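Local coordinates for protein oxidized polyvinyl alcohol hydrolase (Pseudomonas sp. VM15C, PDB 3WWC) that hydrolyses beta-diketones such as 4,6-nonanedione and cleaves oxidized polyvinyl alcohol in the second step of polyvinyl alcohol degradation, at residues N314-D319 / F333-P338; D77-A82 / Y95-P100. The protein carries 1 engineered substitution. All coordinates share one frame; numbering follows the deposited sequence.

Contact 1 of 2, residues N314-D319 / F333-P338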
loop_
_atom_site.group_PDB
_atom_site.type_symbol
_atom_site.label_atom_id
_atom_site.label_comp_id
_atom_site.label_asym_id
_atom_site.label_seq_id
_atom_site.Cartn_x
_atom_site.Cartn_y
_atom_site.Cartn_z
ATOM N N ASN A 314 12.783 6.800 3.497
ATOM C CA ASN A 314 11.469 7.415 3.459
ATOM C C ASN A 314 11.524 8.725 2.697
ATOM O O ASN A 314 10.643 9.019 1.879
ATOM C CB ASN A 314 10.896 7.697 4.856
ATOM C CG ASN A 314 10.537 6.447 5.642
ATOM O OD1 ASN A 314 10.643 5.330 5.143
ATOM N ND2 ASN A 314 10.085 6.650 6.896
ATOM N N ARG A 315 12.566 9.528 2.948
ATOM C CA ARG A 315 12.654 10.839 2.268
ATOM C C ARG A 315 12.891 10.620 0.787
ATOM O O ARG A 315 12.252 11.264 -0.067
ATOM C CB ARG A 315 13.850 11.644 2.803
ATOM C CG ARG A 315 13.657 12.160 4.204
ATOM C CD ARG A 315 14.845 13.116 4.612
ATOM N NE ARG A 315 16.119 12.441 4.813
ATOM C CZ ARG A 315 16.550 11.962 5.985
ATOM N NH1 ARG A 315 15.793 12.042 7.087
ATOM N NH2 ARG A 315 17.779 11.498 6.037
ATOM N N TRP A 316 13.806 9.711 0.447
ATOM C CA TRP A 316 14.114 9.426 -0.969
ATOM C C TRP A 316 12.883 8.880 -1.693
ATOM O O TRP A 316 12.546 9.315 -2.822
ATOM C CB TRP A 316 15.265 8.407 -1.078
ATOM C CG TRP A 316 15.530 7.991 -2.492
ATOM C CD1 TRP A 316 16.210 8.715 -3.452
ATOM C CD2 TRP A 316 15.014 6.837 -3.155
ATOM N NE1 TRP A 316 16.146 8.069 -4.668
ATOM C CE2 TRP A 316 15.410 6.921 -4.520
ATOM C CE3 TRP A 316 14.256 5.739 -2.746
ATOM C CZ2 TRP A 316 15.062 5.954 -5.454
ATOM C CZ3 TRP A 316 13.915 4.778 -3.682
ATOM C CH2 TRP A 316 14.321 4.898 -5.024
ATOM N N ALA A 317 12.190 7.939 -1.052
ATOM C CA ALA A 317 11.024 7.345 -1.737
ATOM C C ALA A 317 9.913 8.353 -1.941
ATOM O O ALA A 317 9.387 8.462 -3.055
ATOM C CB ALA A 317 10.501 6.108 -0.907
ATOM N N LEU A 318 9.542 9.123 -0.907
ATOM C CA LEU A 318 8.461 10.080 -1.087
ATOM C C LEU A 318 8.838 11.185 -2.031
ATOM O O LEU A 318 8.015 11.562 -2.856
ATOM C CB LEU A 318 7.992 10.638 0.271
ATOM C CG LEU A 318 6.714 9.950 0.863
ATOM C CD1 LEU A 318 5.458 10.128 0.005
ATOM C CD2 LEU A 318 7.037 8.480 1.053
ATOM N N ASP A 319 10.070 11.665 -1.977
ATOM C CA ASP A 319 10.455 12.718 -2.910
ATOM C C ASP A 319 10.522 12.193 -4.327
ATOM O O ASP A 319 10.287 12.965 -5.275
ATOM C CB ASP A 319 11.804 13.330 -2.509
ATOM C CG ASP A 319 11.728 14.094 -1.202
ATOM O OD1 ASP A 319 10.637 14.321 -0.665
ATOM O OD2 ASP A 319 12.805 14.472 -0.664
ATOM N N PHE A 333 10.306 11.167 -16.441
ATOM C CA PHE A 333 10.801 10.765 -15.122
ATOM C C PHE A 333 12.304 10.444 -15.093
ATOM O O PHE A 333 12.830 9.793 -16.020
ATOM C CB PHE A 333 10.004 9.530 -14.693
ATOM C CG PHE A 333 10.434 8.980 -13.378
ATOM C CD1 PHE A 333 10.038 9.615 -12.212
ATOM C CD2 PHE A 333 11.247 7.859 -13.299
ATOM C CE1 PHE A 333 10.477 9.125 -10.957
ATOM C CE2 PHE A 333 11.688 7.352 -12.079
ATOM C CZ PHE A 333 11.307 7.991 -10.894
ATOM N N LYS A 334 12.996 10.859 -14.016
ATOM C CA LYS A 334 14.416 10.590 -13.853
ATOM C C LYS A 334 14.672 10.072 -12.461
ATOM O O LYS A 334 14.514 10.805 -11.488
ATOM C CB LYS A 334 15.233 11.853 -14.072
ATOM C CG LYS A 334 15.062 12.332 -15.555
ATOM C CD LYS A 334 16.073 13.422 -15.928
ATOM C CE LYS A 334 16.099 13.635 -17.465
ATOM N NZ LYS A 334 16.507 12.415 -18.257
ATOM N N LEU A 335 15.050 8.808 -12.371
ATOM C CA LEU A 335 15.313 8.219 -11.068
ATOM C C LEU A 335 16.638 8.716 -10.531
ATOM O O LEU A 335 17.607 8.870 -11.310
ATOM C CB LEU A 335 15.396 6.696 -11.217
ATOM C CG LEU A 335 15.436 5.841 -9.963
ATOM C CD1 LEU A 335 14.139 6.014 -9.199
ATOM C CD2 LEU A 335 15.574 4.393 -10.381
ATOM N N THR A 336 16.687 9.006 -9.233
ATOM C CA THR A 336 17.957 9.373 -8.608
ATOM C C THR A 336 18.366 8.186 -7.744
ATOM O O THR A 336 17.546 7.303 -7.460
ATOM C CB THR A 336 17.881 10.603 -7.717
ATOM O OG1 THR A 336 17.012 10.354 -6.599
ATOM C CG2 THR A 336 17.385 11.813 -8.522
ATOM N N GLN A 337 19.631 8.158 -7.331
ATOM C CA GLN A 337 20.165 7.042 -6.540
ATOM C C GLN A 337 19.538 6.905 -5.149
ATOM O O GLN A 337 19.455 7.864 -4.410
ATOM C CB GLN A 337 21.683 7.253 -6.371
ATOM C CG GLN A 337 22.466 6.089 -5.806
ATOM C CD GLN A 337 23.956 6.365 -5.849
ATOM O OE1 GLN A 337 24.559 6.470 -6.934
ATOM N NE2 GLN A 337 24.561 6.496 -4.679
ATOM N N PRO A 338 19.069 5.694 -4.806
ATOM C CA PRO A 338 18.481 5.513 -3.473
ATOM C C PRO A 338 19.612 5.440 -2.438
ATOM O O PRO A 338 20.804 5.352 -2.779
ATOM C CB PRO A 338 17.759 4.164 -3.595
ATOM C CG PRO A 338 18.672 3.395 -4.574
ATOM C CD PRO A 338 19.010 4.464 -5.616
#
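The indole of Trp-316 lies flat beneath Pro-338, which covers one of its faces. Pro-338 CB stands 3.6 Å from the centroid of the six-membered ring and only 5° off its normal, a CH-pi contact, and Pro-338 CA settles over the bond shared by the two rings, 3.5 Å from Trp-316 CE2. Proline and indole project in the same direction, alongside each other. With CG anti to the backbone N (chi1 175°), the indole extends from helix 310-322 to the loop at 333-338. There its edge meets Thr-336, whose two oxygens share the single indole N-H. Trp-316 NE1 gives a hydrogen bond to Thr-336 OG1 at 3.1 Å, bent to 139°, with the hydroxyl slightly tilted from the ring plane, and a weak one to Thr-336 O at 3.2 Å. Together with the proline over the face, the bond to OG1 probably limits how far the ring can turn; the weak bond to Thr-336 O is likely to add little. Helix 310-322 packs on the central mixed sheet of an alpha/beta-hydrolase fold, and the loop leads from it to the outermost strand, 343-346. Trp-316 also touches Cys-297 and Cys-344, the disulfide that ties this strand to its neighbour 292-298, as well as Met-250 on strand 247-253. On the benzo side of the indole, Leu-335 CD1 approaches obliquely, 3.9 Å from Trp-316 CZ2, while the same leucine rests on Val-295.

Contact 2 of 2, residues D77-A82 / Y95-P100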
loop_
_atom_site.group_PDB
_atom_site.type_symbol
_atom_site.label_atom_id
_atom_site.label_comp_id
_atom_site.label_asym_id
_atom_site.label_seq_id
_atom_site.Cartn_x
_atom_site.Cartn_y
_atom_site.Cartn_z
ATOM N N ASP A 77 2.814 2.968 16.145
ATOM C CA ASP A 77 4.163 2.437 15.897
ATOM C C ASP A 77 4.623 2.885 14.482
ATOM O O ASP A 77 5.694 3.437 14.311
ATOM C CB ASP A 77 4.203 0.907 15.909
ATOM C CG ASP A 77 4.014 0.284 17.269
ATOM O OD1 ASP A 77 4.330 0.934 18.284
ATOM O OD2 ASP A 77 3.588 -0.911 17.279
ATOM N N ASN A 78 3.790 2.649 13.487
ATOM C CA ASN A 78 4.137 2.997 12.109
ATOM C C ASN A 78 4.440 4.470 11.988
ATOM O O ASN A 78 5.267 4.869 11.166
ATOM C CB ASN A 78 2.959 2.580 11.239
ATOM C CG ASN A 78 3.116 2.984 9.800
ATOM O OD1 ASN A 78 2.666 4.055 9.401
ATOM N ND2 ASN A 78 3.799 2.141 9.008
ATOM N N LEU A 79 3.788 5.303 12.786
ATOM C CA LEU A 79 3.991 6.734 12.715
ATOM C C LEU A 79 5.142 7.268 13.566
ATOM O O LEU A 79 5.750 8.301 13.204
ATOM C CB LEU A 79 2.701 7.461 13.188
ATOM C CG LEU A 79 1.547 7.378 12.226
ATOM C CD1 LEU A 79 0.252 7.828 12.933
ATOM C CD2 LEU A 79 1.844 8.344 11.022
ATOM N N THR A 80 5.453 6.599 14.688
ATOM C CA THR A 80 6.434 7.205 15.607
ATOM C C THR A 80 7.613 6.372 16.030
ATOM O O THR A 80 8.537 6.919 16.698
ATOM C CB THR A 80 5.768 7.627 16.897
ATOM O OG1 THR A 80 5.308 6.447 17.581
ATOM C CG2 THR A 80 4.560 8.523 16.610
ATOM N N VAL A 81 7.626 5.069 15.765
ATOM C CA VAL A 81 8.727 4.225 16.225
ATOM C C VAL A 81 9.689 4.031 15.072
ATOM O O VAL A 81 9.274 3.628 13.966
ATOM C CB VAL A 81 8.201 2.864 16.717
ATOM C CG1 VAL A 81 9.399 1.910 17.024
ATOM C CG2 VAL A 81 7.307 3.103 17.948
ATOM N N ALA A 82 10.972 4.341 15.298
ATOM C CA ALA A 82 11.931 4.261 14.224
ATOM C C ALA A 82 12.003 2.944 13.484
ATOM O O ALA A 82 12.089 2.931 12.248
ATOM C CB ALA A 82 13.336 4.625 14.762
ATOM N N TYR A 95 5.412 17.027 3.963
ATOM C CA TYR A 95 4.262 16.283 3.501
ATOM C C TYR A 95 3.203 16.320 4.569
ATOM O O TYR A 95 3.541 16.284 5.746
ATOM C CB TYR A 95 4.578 14.769 3.261
ATOM C CG TYR A 95 5.519 14.543 2.104
ATOM C CD1 TYR A 95 6.878 14.832 2.235
ATOM C CD2 TYR A 95 5.043 14.132 0.886
ATOM C CE1 TYR A 95 7.747 14.732 1.137
ATOM C CE2 TYR A 95 5.899 14.013 -0.218
ATOM C CZ TYR A 95 7.241 14.325 -0.073
ATOM O OH TYR A 95 8.019 14.233 -1.189
ATOM N N THR A 96 1.955 16.429 4.153
ATOM C CA THR A 96 0.876 16.325 5.130
ATOM C C THR A 96 0.583 14.811 5.217
ATOM O O THR A 96 0.241 14.141 4.232
ATOM C CB THR A 96 -0.325 17.139 4.728
ATOM O OG1 THR A 96 0.006 18.517 4.980
ATOM C CG2 THR A 96 -1.513 16.804 5.598
ATOM N N VAL A 97 0.819 14.278 6.404
ATOM C CA VAL A 97 0.678 12.839 6.675
ATOM C C VAL A 97 -0.721 12.581 7.223
ATOM O O VAL A 97 -1.150 13.218 8.184
ATOM C CB VAL A 97 1.755 12.402 7.677
ATOM C CG1 VAL A 97 1.607 10.898 7.975
ATOM C CG2 VAL A 97 3.147 12.657 7.086
ATOM N N ILE A 98 -1.460 11.676 6.573
ATOM C CA ILE A 98 -2.854 11.375 6.951
ATOM C C ILE A 98 -2.865 9.859 7.051
ATOM O O ILE A 98 -2.881 9.150 6.030
ATOM C CB ILE A 98 -3.808 11.875 5.872
ATOM C CG1 ILE A 98 -3.568 13.371 5.574
ATOM C CG2 ILE A 98 -5.240 11.650 6.368
ATOM C CD1 ILE A 98 -4.419 13.841 4.382
ATOM N N ALA A 99 -2.864 9.347 8.299
ATOM C CA ALA A 99 -2.673 7.919 8.574
ATOM C C ALA A 99 -3.917 7.278 9.085
ATOM O O ALA A 99 -4.377 7.595 10.190
ATOM C CB ALA A 99 -1.566 7.801 9.649
ATOM N N PRO A 100 -4.476 6.352 8.335
ATOM C CA PRO A 100 -5.711 5.694 8.774
ATOM C C PRO A 100 -5.483 4.613 9.799
ATOM O O PRO A 100 -4.472 3.926 9.770
ATOM C CB PRO A 100 -6.262 5.074 7.477
ATOM C CG PRO A 100 -4.944 4.730 6.683
ATOM C CD PRO A 100 -4.057 5.934 6.960
#
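Leu-79 sets both methyls of its fork against the single methyl of Ala-99: CD2 stands 3.7 Å and CD1 3.8 Å from Ala-99 CB. Its CD2 also reaches Val-97, 4.0 Å from CG1, which makes this branch the link to both strand residues. With CG anti to its own carbonyl carbon (chi1 -72°), the leucine directs the fork at the strand. The contact is entirely apolar and buried. Cutting Leu-79 back to an alanine removes both CD branches and is likely to open a gap over Ala-99, leaving Val-97 CG1 without its partner from the helix. Around this first shell, Ile-51 and Tyr-53 of strand 46-53 also touch Leu-79, and Tyr-53 reaches Val-97 as well. The leucine backbone is held too, its O accepting a hydrogen bond from Ser-88 OG close to where helix 75-80 ends. Ile-98, between the two contact residues, turns away from the helix, and its side chain touches Met-156 and Val-160 of helix 148-160, on the other face of the sheet. The arrangement is that of a beta-alpha-beta unit, strand 62-68, helix 75-80 and strand 96-100, within the alpha/beta-hydrolase sheet.

Contact 2 lies in the core and contact 1 at the surface, and they share no helix, strand or loop. In contact 2 a helix rests directly on an inner strand of the central sheet, through aliphatic groups alone. Contact 1 instead fastens a loop to a helix near the other end of that sheet, adding indole N-H hydrogen bonds, one of them weak, and a CH-pi contact. Their centres are about 19 Å apart, yet the segments meet directly: Tyr-95 OH, just ahead of strand 96-100, lies 2.7 Å from Asp-319 OD1 and 3.1 Å from Leu-318 O on helix 310-322, both probable hydrogen bonds. In sequence, contact 2 is complete well before helix 310-322 begins.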